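Local coordinates for protein methyltransferase (Streptococcus mutans, PDB 2B78) that probably transfers methyl groups from S-adenosylmethionine, perhaps to RNA, although its substrate has not been established, at residues A[107-111]-A[122-128]. Residues are numbered along the deposited sequence; the frame is centred on the assembly and turned at random.
Sequences FGGVT and SWYNSFV
The Tyr124 ring meets Thr111 along its CE1 side: OG1 of Thr111 lies at the ring edge, in plane, while Thr111 CG2 approaches CE1 obliquely, at 3.4 Å, and the two side chains cross at about a right angle. Gly109 O lies at the same ring's edge, near CD1. The indole of Trp123 also offers its rim, CZ3 standing 3.8 Å from Val110 CG2, and the two side chains run side by side; its NE1 is bonded to Glu151. Val128 CG1 reaches Phe107 CE2 obliquely and also touches Val110 CG2. These contacts gather at the open end of the antiparallel hairpin formed by strands 110-115 and 118-123, where Val110 and Trp123 are a non-hydrogen-bonded pair and Thr111 and Ser122 the hydrogen-bonded pair beyond it. Ser122 N donates to Thr111 O (2.9 Å), and one water accepts from both Thr111 OG1 and Ser122 OG. A type II turn, Phe107 to Val110, leads into the first strand, and the carbonyl of its Gly109 receives a nearly straight bond from Tyr124 N (3.0 Å, 168°). Past the second strand, Asn125 N-caps the helix 126-130: with chi1 at 63°, CG sits between backbone N and carbonyl carbon, and OD1 accepts from Val128 N (2.9 Å). Its ND2 rests 3.5 Å from Gly109 CA and bonds to Tyr50 and Gln54 of strand 45-54, tying the hairpin end to the PUA-like domain.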
# COMPACT_ATOMS: atom_id res chain seq x y z
N PHE A 107 -4.20 10.39 -12.41
CA PHE A 107 -3.96 9.48 -13.51
C PHE A 107 -3.90 8.07 -12.98
O PHE A 107 -2.83 7.58 -12.61
CB PHE A 107 -2.67 9.80 -14.27
CG PHE A 107 -2.63 9.19 -15.64
CD1 PHE A 107 -3.37 9.75 -16.68
CD2 PHE A 107 -1.91 8.02 -15.88
CE1 PHE A 107 -3.41 9.14 -17.94
CE2 PHE A 107 -1.95 7.40 -17.13
CZ PHE A 107 -2.70 7.97 -18.16
N GLY A 108 -5.05 7.41 -12.94
CA GLY A 108 -5.08 6.04 -12.43
C GLY A 108 -4.29 5.08 -13.29
O GLY A 108 -4.05 5.34 -14.47
N GLY A 109 -3.87 3.96 -12.69
CA GLY A 109 -3.11 2.96 -13.43
C GLY A 109 -1.60 3.03 -13.23
O GLY A 109 -0.88 2.09 -13.59
N VAL A 110 -1.13 4.12 -12.65
CA VAL A 110 0.31 4.30 -12.45
C VAL A 110 0.70 4.80 -11.07
O VAL A 110 0.07 5.72 -10.54
CB VAL A 110 0.87 5.32 -13.47
CG1 VAL A 110 2.37 5.52 -13.24
CG2 VAL A 110 0.59 4.86 -14.89
N THR A 111 1.73 4.19 -10.48
CA THR A 111 2.26 4.65 -9.20
C THR A 111 3.76 4.73 -9.42
O THR A 111 4.33 4.00 -10.25
CB THR A 111 1.96 3.69 -7.99
OG1 THR A 111 2.69 2.46 -8.15
CG2 THR A 111 0.48 3.38 -7.89
N SER A 122 5.28 1.46 -11.36
CA SER A 122 4.41 0.30 -11.28
C SER A 122 3.26 0.50 -12.25
O SER A 122 2.56 1.52 -12.22
CB SER A 122 3.87 0.10 -9.86
OG SER A 122 4.92 -0.31 -8.99
N TRP A 123 3.10 -0.47 -13.15
CA TRP A 123 2.05 -0.43 -14.16
C TRP A 123 0.91 -1.38 -13.76
O TRP A 123 1.11 -2.60 -13.69
CB TRP A 123 2.62 -0.84 -15.52
CG TRP A 123 3.92 -0.16 -15.86
CD1 TRP A 123 5.15 -0.75 -15.96
CD2 TRP A 123 4.13 1.24 -16.10
NE1 TRP A 123 6.11 0.19 -16.24
CE2 TRP A 123 5.51 1.42 -16.34
CE3 TRP A 123 3.29 2.36 -16.14
CZ2 TRP A 123 6.07 2.68 -16.60
CZ3 TRP A 123 3.84 3.61 -16.40
CH2 TRP A 123 5.22 3.75 -16.63
N TYR A 124 -0.28 -0.83 -13.54
CA TYR A 124 -1.43 -1.63 -13.12
C TYR A 124 -2.34 -2.16 -14.22
O TYR A 124 -3.27 -2.92 -13.95
CB TYR A 124 -2.27 -0.84 -12.10
CG TYR A 124 -1.57 -0.63 -10.79
CD1 TYR A 124 -0.42 0.16 -10.71
CD2 TYR A 124 -2.05 -1.21 -9.61
CE1 TYR A 124 0.24 0.35 -9.50
CE2 TYR A 124 -1.39 -1.02 -8.39
CZ TYR A 124 -0.25 -0.24 -8.35
OH TYR A 124 0.41 -0.03 -7.16
N ASN A 125 -2.09 -1.76 -15.47
CA ASN A 125 -2.91 -2.25 -16.57
C ASN A 125 -2.13 -2.23 -17.88
O ASN A 125 -1.13 -1.51 -18.02
CB ASN A 125 -4.22 -1.45 -16.67
CG ASN A 125 -4.01 0.01 -16.99
OD1 ASN A 125 -3.58 0.36 -18.10
ND2 ASN A 125 -4.31 0.88 -16.03
N SER A 126 -2.57 -3.02 -18.85
CA SER A 126 -1.87 -3.10 -20.13
C SER A 126 -1.84 -1.80 -20.92
O SER A 126 -0.88 -1.55 -21.67
CB SER A 126 -2.48 -4.21 -21.00
OG SER A 126 -3.86 -4.00 -21.22
N PHE A 127 -2.86 -0.96 -20.78
CA PHE A 127 -2.86 0.29 -21.52
C PHE A 127 -1.71 1.22 -21.15
O PHE A 127 -0.96 1.68 -22.02
CB PHE A 127 -4.17 1.04 -21.36
CG PHE A 127 -4.22 2.31 -22.16
CD1 PHE A 127 -4.33 2.26 -23.55
CD2 PHE A 127 -4.11 3.54 -21.54
CE1 PHE A 127 -4.32 3.43 -24.31
CE2 PHE A 127 -4.10 4.72 -22.28
CZ PHE A 127 -4.21 4.66 -23.67
N VAL A 128 -1.57 1.54 -19.86
CA VAL A 128 -0.48 2.43 -19.47
C VAL A 128 0.85 1.78 -19.81
O VAL A 128 1.81 2.47 -20.15
CB VAL A 128 -0.51 2.76 -17.97
CG1 VAL A 128 -1.75 3.57 -17.64
CG2 VAL A 128 -0.45 1.49 -17.15
O HOH W 1 5.61 2.22 -7.59